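Local atomic coordinates of Emp46p (Saccharomyces cerevisiae, PDB entry 2A6X), a protein that serves as a calcium-independent lectin-type cargo receptor, its carbohydrate recognition domain binding sugar, and is probably involved in glycoprotein secretion. Residues E69-S74 / I212-L217; M112-L117 / T126-D131. The protein carries 1 engineered substitution. All coordinates share one frame; numbering follows the deposited sequence.

Contact 1 (E69-S74 / I212-L217); sequences EWTFRS and ILKMKL
Met215 and Trp70 meet through complementary torsions: chi1 of Met215 (-178°) carries CG directly away from the backbone N, while chi1 of Trp70 (-71°) sets the indole beside its own N, and its six-membered ring comes close to the partner strand. Met215 CG then sits over one face of the indole, 3.5 Å from the centroid of the six-membered ring and almost on its normal, a CH-pi contact. A bend at chi2 takes SD farther from the ring, into an oblique Met-aromatic contact. The rim of the same indole receives Ile212 CG2 in its plane, 3.9 Å from Trp70 CE3.

The strands run antiparallel. Glu69 N donates to Lys216 O (2.9 Å) and Lys216 N returns to Glu69 O; Thr71 N bonds to Lys214 O. Here comes a classic beta bulge: Leu213 and Lys214 both face Thr71, whose O takes a 2.8 Å bond from Leu213 N and a weak one from Lys214 N. Thr71 and Lys214 lie side by side (CB to CB 3.7 Å) on the face opposite Trp70 and Met215. Leu213 CD1 covers one face of the Arg73 guanidinium, whose NE is salt-bridged to Glu211.

Trp70, Ile212 and Met215 face the sandwich interior, touching Thr199 and Ile197 of strand 195-202 in the other sheet. Within their own sheet the pair is flanked by strands 158-165, alongside 66-75, and 41-43, alongside 209-218.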
ATOM      1  N   GLU A  69       1.310  -5.193   7.883  1.00 19.16           N
ATOM      2  CA  GLU A  69       2.463  -5.718   7.178  1.00 19.75           C
ATOM      3  C   GLU A  69       2.021  -6.150   5.796  1.00 19.63           C
ATOM      4  O   GLU A  69       1.163  -7.015   5.675  1.00 20.27           O
ATOM      5  CB  GLU A  69       3.044  -6.921   7.915  1.00 20.75           C
ATOM      6  CG  GLU A  69       3.773  -6.584   9.196  1.00 24.79           C
ATOM      7  CD  GLU A  69       4.172  -7.811  10.012  1.00 28.97           C
ATOM      8  OE1 GLU A  69       3.837  -8.972   9.620  1.00 32.38           O
ATOM      9  OE2 GLU A  69       4.816  -7.607  11.066  1.00 31.07           O
ATOM     10  N   TRP A  70       2.608  -5.546   4.762  1.00 18.14           N
ATOM     11  CA  TRP A  70       2.395  -5.964   3.383  1.00 17.74           C
ATOM     12  C   TRP A  70       3.676  -6.616   2.886  1.00 18.36           C
ATOM     13  O   TRP A  70       4.761  -6.051   3.056  1.00 18.72           O
ATOM     14  CB  TRP A  70       2.129  -4.733   2.508  1.00 16.64           C
ATOM     15  CG  TRP A  70       0.823  -4.042   2.674  1.00 16.76           C
ATOM     16  CD1 TRP A  70       0.567  -2.933   3.427  1.00 17.07           C
ATOM     17  CD2 TRP A  70      -0.378  -4.360   2.021  1.00 16.35           C
ATOM     18  NE1 TRP A  70      -0.738  -2.547   3.285  1.00 17.34           N
ATOM     19  CE2 TRP A  70      -1.347  -3.406   2.405  1.00 17.75           C
ATOM     20  CE3 TRP A  70      -0.754  -5.364   1.124  1.00 17.75           C
ATOM     21  CZ2 TRP A  70      -2.648  -3.437   1.939  1.00 18.59           C
ATOM     22  CZ3 TRP A  70      -2.046  -5.379   0.656  1.00 17.82           C
ATOM     23  CH2 TRP A  70      -2.979  -4.430   1.051  1.00 17.25           C
ATOM     24  N   THR A  71       3.578  -7.786   2.250  1.00 18.45           N
ATOM     25  CA  THR A  71       4.716  -8.434   1.630  1.00 18.16           C
ATOM     26  C   THR A  71       4.508  -8.356   0.135  1.00 17.92           C
ATOM     27  O   THR A  71       3.446  -8.738  -0.372  1.00 17.60           O
ATOM     28  CB  THR A  71       4.819  -9.879   2.089  1.00 18.58           C
ATOM     29  OG1 THR A  71       5.015  -9.909   3.509  1.00 19.69           O
ATOM     30  CG2 THR A  71       6.030 -10.546   1.544  1.00 18.70           C
ATOM     31  N   PHE A  72       5.482  -7.789  -0.561  1.00 17.17           N
ATOM     32  CA  PHE A  72       5.296  -7.392  -1.949  1.00 17.36           C
ATOM     33  C   PHE A  72       6.599  -7.604  -2.695  1.00 17.41           C
ATOM     34  O   PHE A  72       7.637  -7.824  -2.091  1.00 17.94           O
ATOM     35  CB  PHE A  72       4.894  -5.892  -2.041  1.00 16.82           C
ATOM     36  CG  PHE A  72       5.999  -4.962  -1.649  1.00 17.12           C
ATOM     37  CD1 PHE A  72       6.880  -4.464  -2.594  1.00 17.83           C
ATOM     38  CD2 PHE A  72       6.170  -4.598  -0.308  1.00 18.49           C
ATOM     39  CE1 PHE A  72       7.929  -3.646  -2.235  1.00 18.32           C
ATOM     40  CE2 PHE A  72       7.214  -3.736   0.065  1.00 17.34           C
ATOM     41  CZ  PHE A  72       8.105  -3.279  -0.902  1.00 18.64           C
ATOM     42  N   ARG A  73       6.531  -7.520  -4.009  1.00 17.12           N
ATOM     43  CA  ARG A  73       7.711  -7.419  -4.835  1.00 17.85           C
ATOM     44  C   ARG A  73       7.402  -6.811  -6.179  1.00 17.94           C
ATOM     45  O   ARG A  73       6.260  -6.738  -6.609  1.00 18.42           O
ATOM     46  CB  ARG A  73       8.354  -8.781  -5.020  1.00 18.20           C
ATOM     47  CG  ARG A  73       7.560  -9.751  -5.853  1.00 19.03           C
ATOM     48  CD  ARG A  73       8.173 -11.129  -5.815  1.00 19.82           C
ATOM     49  NE  ARG A  73       7.332 -12.056  -6.562  1.00 20.23           N
ATOM     50  CZ  ARG A  73       7.518 -13.365  -6.630  1.00 21.99           C
ATOM     51  NH1 ARG A  73       8.506 -13.943  -5.975  1.00 22.85           N
ATOM     52  NH2 ARG A  73       6.677 -14.102  -7.338  1.00 22.60           N
ATOM     53  N   SER A  74       8.455  -6.367  -6.843  1.00 18.85           N
ATOM     54  CA  SER A  74       8.386  -5.968  -8.224  1.00 20.19           C
ATOM     55  C   SER A  74       9.344  -6.846  -8.987  1.00 21.59           C
ATOM     56  O   SER A  74      10.506  -6.911  -8.642  1.00 21.25           O
ATOM     57  CB  SER A  74       8.818  -4.527  -8.411  1.00 19.71           C
ATOM     58  OG  SER A  74       8.899  -4.265  -9.810  1.00 21.37           O
ATOM     59  N   ILE A 212       1.613  -8.670  -4.761  1.00 17.67           N
ATOM     60  CA  ILE A 212       1.333  -8.769  -3.329  1.00 17.54           C
ATOM     61  C   ILE A 212       1.304 -10.252  -2.926  1.00 17.39           C
ATOM     62  O   ILE A 212       0.462 -11.018  -3.448  1.00 16.76           O
ATOM     63  CB  ILE A 212       0.004  -8.084  -2.994  1.00 17.88           C
ATOM     64  CG1 ILE A 212       0.007  -6.605  -3.433  1.00 18.19           C
ATOM     65  CG2 ILE A 212      -0.315  -8.241  -1.518  1.00 17.85           C
ATOM     66  CD1 ILE A 212       1.017  -5.741  -2.682  1.00 18.28           C
ATOM     67  N   LEU A 213       2.180 -10.644  -2.004  1.00 17.34           N
ATOM     68  CA  LEU A 213       2.287 -12.050  -1.559  1.00 17.86           C
ATOM     69  C   LEU A 213       1.529 -12.300  -0.268  1.00 19.09           C
ATOM     70  O   LEU A 213       1.013 -13.405  -0.050  1.00 20.71           O
ATOM     71  CB  LEU A 213       3.751 -12.480  -1.379  1.00 18.31           C
ATOM     72  CG  LEU A 213       4.506 -12.855  -2.658  1.00 19.93           C
ATOM     73  CD1 LEU A 213       4.651 -11.685  -3.599  1.00 19.66           C
ATOM     74  CD2 LEU A 213       5.863 -13.425  -2.291  1.00 20.73           C
ATOM     75  N   LYS A 214       1.482 -11.291   0.602  1.00 18.92           N
ATOM     76  CA  LYS A 214       0.867 -11.447   1.926  1.00 19.33           C
ATOM     77  C   LYS A 214       0.419 -10.112   2.452  1.00 18.59           C
ATOM     78  O   LYS A 214       0.961  -9.089   2.093  1.00 18.26           O
ATOM     79  CB  LYS A 214       1.862 -12.011   2.942  1.00 19.97           C
ATOM     80  CG  LYS A 214       2.515 -13.313   2.594  1.00 25.16           C
ATOM     81  CD  LYS A 214       3.576 -13.743   3.642  1.00 31.05           C
ATOM     82  CE  LYS A 214       3.120 -13.670   5.091  1.00 32.95           C
ATOM     83  NZ  LYS A 214       4.189 -14.224   6.003  1.00 35.69           N
ATOM     84  N   MET A 215      -0.586 -10.120   3.307  1.00 18.22           N
ATOM     85  CA  MET A 215      -0.953  -8.923   4.063  1.00 17.83           C
ATOM     86  C   MET A 215      -1.587  -9.344   5.378  1.00 19.64           C
ATOM     87  O   MET A 215      -2.472 -10.196   5.394  1.00 19.22           O
ATOM     88  CB  MET A 215      -1.915  -8.035   3.282  1.00 18.37           C
ATOM     89  CG  MET A 215      -2.295  -6.742   4.021  1.00 16.15           C
ATOM     90  SD  MET A 215      -3.650  -6.966   5.165  1.00 18.71           S
ATOM     91  CE  MET A 215      -3.897  -5.298   5.754  1.00 19.11           C
ATOM     92  N   LYS A 216      -1.105  -8.763   6.471  1.00 20.04           N
ATOM     93  CA  LYS A 216      -1.656  -9.010   7.799  1.00 21.68           C
ATOM     94  C   LYS A 216      -1.836  -7.696   8.520  1.00 21.95           C
ATOM     95  O   LYS A 216      -0.996  -6.789   8.436  1.00 21.89           O
ATOM     96  CB  LYS A 216      -0.730  -9.912   8.610  1.00 22.25           C
ATOM     97  CG  LYS A 216      -0.732 -11.356   8.165  1.00 25.07           C
ATOM     98  CD  LYS A 216       0.213 -12.216   8.973  1.00 30.12           C
ATOM     99  CE  LYS A 216       0.225 -13.640   8.435  1.00 32.82           C
ATOM    100  NZ  LYS A 216       0.130 -13.682   6.934  1.00 35.05           N
ATOM    101  N   LEU A 217      -2.928  -7.614   9.258  1.00 21.65           N
ATOM    102  CA  LEU A 217      -3.173  -6.512  10.156  1.00 21.67           C
ATOM    103  C   LEU A 217      -3.224  -7.107  11.545  1.00 22.44           C
ATOM    104  O   LEU A 217      -3.749  -8.192  11.722  1.00 22.71           O
ATOM    105  CB  LEU A 217      -4.466  -5.760   9.826  1.00 22.42           C
ATOM    106  CG  LEU A 217      -4.801  -4.577  10.750  1.00 21.44           C
ATOM    107  CD1 LEU A 217      -5.576  -3.469  10.040  1.00 22.48           C
ATOM    108  CD2 LEU A 217      -5.575  -5.061  11.992  1.00 22.81           C
TER

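Contact 2 (M112-L117 / T126-D131); sequences MILLRL and TAFLND. Engineered in segment 126-131: Phe128 (natural residue Tyr).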
ATOM      1  N   MET A 112      -0.725   8.213   1.614  1.00 19.71           N
ATOM      2  CA  MET A 112      -0.226   7.411   0.509  1.00 18.96           C
ATOM      3  C   MET A 112       1.277   7.157   0.706  1.00 18.73           C
ATOM      4  O   MET A 112       2.060   8.109   0.839  1.00 18.56           O
ATOM      5  CB  MET A 112      -0.436   8.171  -0.808  1.00 19.06           C
ATOM      6  CG  MET A 112      -0.007   7.347  -2.006  1.00 19.79           C
ATOM      7  SD  MET A 112      -0.068   8.172  -3.642  1.00 24.47           S
ATOM      8  CE  MET A 112       1.214   9.299  -3.499  1.00 25.94           C
ATOM      9  N   ILE A 113       1.691   5.888   0.730  1.00 17.17           N
ATOM     10  CA  ILE A 113       3.091   5.498   0.774  1.00 17.92           C
ATOM     11  C   ILE A 113       3.438   4.896  -0.580  1.00 17.39           C
ATOM     12  O   ILE A 113       2.818   3.941  -1.011  1.00 17.92           O
ATOM     13  CB  ILE A 113       3.360   4.487   1.912  1.00 17.92           C
ATOM     14  CG1 ILE A 113       2.944   5.118   3.250  1.00 20.64           C
ATOM     15  CG2 ILE A 113       4.807   4.067   1.942  1.00 18.91           C
ATOM     16  CD1 ILE A 113       2.911   4.156   4.413  1.00 22.85           C
ATOM     17  N   LEU A 114       4.408   5.484  -1.257  1.00 17.80           N
ATOM     18  CA  LEU A 114       4.624   5.196  -2.655  1.00 17.80           C
ATOM     19  C   LEU A 114       6.004   4.669  -2.900  1.00 17.15           C
ATOM     20  O   LEU A 114       6.986   5.270  -2.467  1.00 16.99           O
ATOM     21  CB  LEU A 114       4.402   6.483  -3.457  1.00 17.13           C
ATOM     22  CG  LEU A 114       4.689   6.448  -4.953  1.00 18.33           C
ATOM     23  CD1 LEU A 114       3.793   5.517  -5.714  1.00 18.39           C
ATOM     24  CD2 LEU A 114       4.508   7.880  -5.512  1.00 18.93           C
ATOM     25  N   LEU A 115       6.079   3.518  -3.578  1.00 17.54           N
ATOM     26  CA  LEU A 115       7.327   2.982  -4.098  1.00 17.92           C
ATOM     27  C   LEU A 115       7.393   3.309  -5.582  1.00 17.62           C
ATOM     28  O   LEU A 115       6.552   2.879  -6.369  1.00 17.84           O
ATOM     29  CB  LEU A 115       7.427   1.468  -3.899  1.00 18.23           C
ATOM     30  CG  LEU A 115       7.833   1.020  -2.497  1.00 20.68           C
ATOM     31  CD1 LEU A 115       6.779   1.400  -1.449  1.00 20.80           C
ATOM     32  CD2 LEU A 115       8.088  -0.449  -2.495  1.00 25.15           C
ATOM     33  N   ARG A 116       8.356   4.130  -5.958  1.00 19.26           N
ATOM     34  CA  ARG A 116       8.485   4.518  -7.357  1.00 19.90           C
ATOM     35  C   ARG A 116       9.894   5.005  -7.604  1.00 20.74           C
ATOM     36  O   ARG A 116      10.687   5.090  -6.691  1.00 19.42           O
ATOM     37  CB  ARG A 116       7.451   5.576  -7.736  1.00 20.03           C
ATOM     38  CG  ARG A 116       7.757   7.004  -7.339  1.00 21.35           C
ATOM     39  CD  ARG A 116       7.110   8.020  -8.252  1.00 22.77           C
ATOM     40  NE  ARG A 116       7.287   9.379  -7.762  1.00 24.65           N
ATOM     41  CZ  ARG A 116       7.199  10.460  -8.540  1.00 28.89           C
ATOM     42  NH1 ARG A 116       6.965  10.343  -9.848  1.00 30.50           N
ATOM     43  NH2 ARG A 116       7.361  11.671  -8.012  1.00 31.24           N
ATOM     44  N   LEU A 117      10.181   5.330  -8.860  1.00 22.14           N
ATOM     45  CA  LEU A 117      11.376   6.081  -9.215  1.00 23.82           C
ATOM     46  C   LEU A 117      11.057   7.561  -9.227  1.00 24.82           C
ATOM     47  O   LEU A 117      10.504   8.092 -10.186  1.00 25.49           O
ATOM     48  CB  LEU A 117      11.889   5.645 -10.582  1.00 23.95           C
ATOM     49  CG  LEU A 117      12.089   4.157 -10.792  1.00 25.16           C
ATOM     50  CD1 LEU A 117      12.759   3.941 -12.132  1.00 26.26           C
ATOM     51  CD2 LEU A 117      12.879   3.525  -9.675  1.00 25.49           C
ATOM     52  N   THR A 126       8.308   7.177  -0.741  1.00 16.50           N
ATOM     53  CA  THR A 126       7.895   8.555  -0.404  1.00 17.50           C
ATOM     54  C   THR A 126       6.508   8.530   0.198  1.00 17.52           C
ATOM     55  O   THR A 126       5.633   7.825  -0.315  1.00 17.99           O
ATOM     56  CB  THR A 126       7.991   9.528  -1.622  1.00 18.07           C
ATOM     57  OG1 THR A 126       7.420   8.965  -2.805  1.00 17.99           O
ATOM     58  CG2 THR A 126       9.422   9.811  -1.991  1.00 18.70           C
ATOM     59  N   ALA A 127       6.308   9.296   1.278  1.00 17.08           N
ATOM     60  CA  ALA A 127       5.053   9.285   2.013  1.00 18.06           C
ATOM     61  C   ALA A 127       4.381  10.654   1.906  1.00 18.81           C
ATOM     62  O   ALA A 127       5.033  11.675   2.110  1.00 19.23           O
ATOM     63  CB  ALA A 127       5.285   8.926   3.454  1.00 17.77           C
ATOM     64  N   PHE A 128       3.093  10.642   1.603  1.00 19.99           N
ATOM     65  CA  PHE A 128       2.323  11.858   1.309  1.00 20.80           C
ATOM     66  C   PHE A 128       1.045  11.889   2.142  1.00 22.19           C
ATOM     67  O   PHE A 128       0.347  10.884   2.288  1.00 20.46           O
ATOM     68  CB  PHE A 128       1.910  11.931  -0.169  1.00 20.85           C
ATOM     69  CG  PHE A 128       3.042  11.872  -1.146  1.00 21.68           C
ATOM     70  CD1 PHE A 128       3.528  13.032  -1.741  1.00 20.88           C
ATOM     71  CD2 PHE A 128       3.596  10.657  -1.520  1.00 19.97           C
ATOM     72  CE1 PHE A 128       4.588  12.966  -2.650  1.00 21.75           C
ATOM     73  CE2 PHE A 128       4.634  10.599  -2.420  1.00 20.85           C
ATOM     74  CZ  PHE A 128       5.119  11.755  -2.998  1.00 22.54           C
ATOM     75  N   LEU A 129       0.702  13.075   2.637  1.00 23.70           N
ATOM     76  CA  LEU A 129      -0.597  13.327   3.218  1.00 25.55           C
ATOM     77  C   LEU A 129      -1.407  14.255   2.323  1.00 26.23           C
ATOM     78  O   LEU A 129      -0.864  15.174   1.699  1.00 27.54           O
ATOM     79  CB  LEU A 129      -0.431  14.015   4.565  1.00 25.80           C
ATOM     80  CG  LEU A 129       0.145  13.179   5.668  1.00 27.35           C
ATOM     81  CD1 LEU A 129       0.658  14.080   6.811  1.00 30.79           C
ATOM     82  CD2 LEU A 129      -0.904  12.178   6.142  1.00 29.59           C
ATOM     83  N   ASN A 130      -2.708  14.019   2.259  1.00 27.83           N
ATOM     84  CA  ASN A 130      -3.630  14.960   1.635  1.00 29.42           C
ATOM     85  C   ASN A 130      -4.878  15.028   2.507  1.00 31.02           C
ATOM     86  O   ASN A 130      -5.262  14.033   3.105  1.00 29.34           O
ATOM     87  CB  ASN A 130      -3.955  14.516   0.205  1.00 29.60           C
ATOM     88  CG  ASN A 130      -4.541  15.636  -0.652  1.00 31.67           C
ATOM     89  OD1 ASN A 130      -4.879  16.713  -0.160  1.00 32.00           O
ATOM     90  ND2 ASN A 130      -4.657  15.380  -1.955  1.00 30.16           N
ATOM     91  N   ASP A 131      -5.481  16.211   2.608  1.00 33.45           N
ATOM     92  CA  ASP A 131      -6.675  16.407   3.449  1.00 35.50           C
ATOM     93  C   ASP A 131      -7.990  16.539   2.668  1.00 36.92           C
ATOM     94  O   ASP A 131      -9.001  17.011   3.210  1.00 37.71           O
ATOM     95  CB  ASP A 131      -6.480  17.615   4.384  1.00 35.95           C
ATOM     96  CG  ASP A 131      -6.314  18.943   3.639  1.00 37.25           C
ATOM     97  OD1 ASP A 131      -6.311  18.984   2.387  1.00 36.66           O
ATOM     98  OD2 ASP A 131      -6.183  20.020   4.257  1.00 40.46           O
TER
HETATM   99  O   HOH W   1       8.827   6.985  -3.989  1.00 18.19           O
HETATM  100  O   HOH W   2       7.685  10.449  -5.109  1.00 21.81           O
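The ring of Phe128, an engineered residue (tyrosine in the natural sequence), has Met112 O and a water at its edge, in its plane, while Met112 CE and Leu114 CD2 approach it at a slant, neither over a face nor at the edge. The guanidinium of Arg116 has that same water in its plane. Phe128, Met112 and Leu114 belong to an antiparallel strand pair in one sheet of the legume-lectin-like beta sandwich.

Met112 and Phe128 form a hydrogen-bonded pair, their side chains lying side by side and pointing the same way. The methionine is extended as far as SD, and its last torsion (chi3 70°) swings the methyl toward the ring, bringing CE to 3.4 Å from Phe128 CD2. Leu114 runs obliquely across the Phe128 side chain, its CD2 4.1 Å from Phe128 CE2. Ile138, in a loop, touches both Met112 and Phe128, and Phe101 packs on Leu114.

Four backbone bonds join the strands: Met112 with Phe128 and Leu114 with Thr126 each exchange two. Between them Ile113 and Ala127 form a non-hydrogen-bonded pair, their side chains turned to the other face of the sheet, where Ile113 reaches Leu160 and Leu162 of the opposing sheet.

Past Leu114 the chain turns a corner at Arg116, and two waters join this end to Thr126. One donates to Leu114 O and is hydrogen-bonded to Thr126 OG1; the other accepts from Arg116 NE. Glu139 forms a salt bridge with NH1 of the same guanidinium. Thr126 OG1 thus has two water partners, at 2.7 Å for the water on Leu114 O and 2.8 Å for the water on Arg116 NE.

How the contacts relate
Contact 1 and contact 2 belong to the two different sheets of the sandwich and lie on opposite sides of the chain's centre, their own centres about 17 Å apart. Along the chain, both strands of contact 2 fall between those of contact 1: a short connection joins 112-117 to 126-131, whereas 137 residues separate 69-74 from 212-217. The two contacts touch directly where Phe72 CE1 packs against Leu115 CD2, 3.2 Å apart. Leu160 is a shared neighbour, touched by Trp70, Phe72 and Ile113. Phe87, on strand 84-91, also bridges them, meeting the ring of Trp70 and touching Leu115. The bound potassium ion is about 13 Å from the Trp70 side chain.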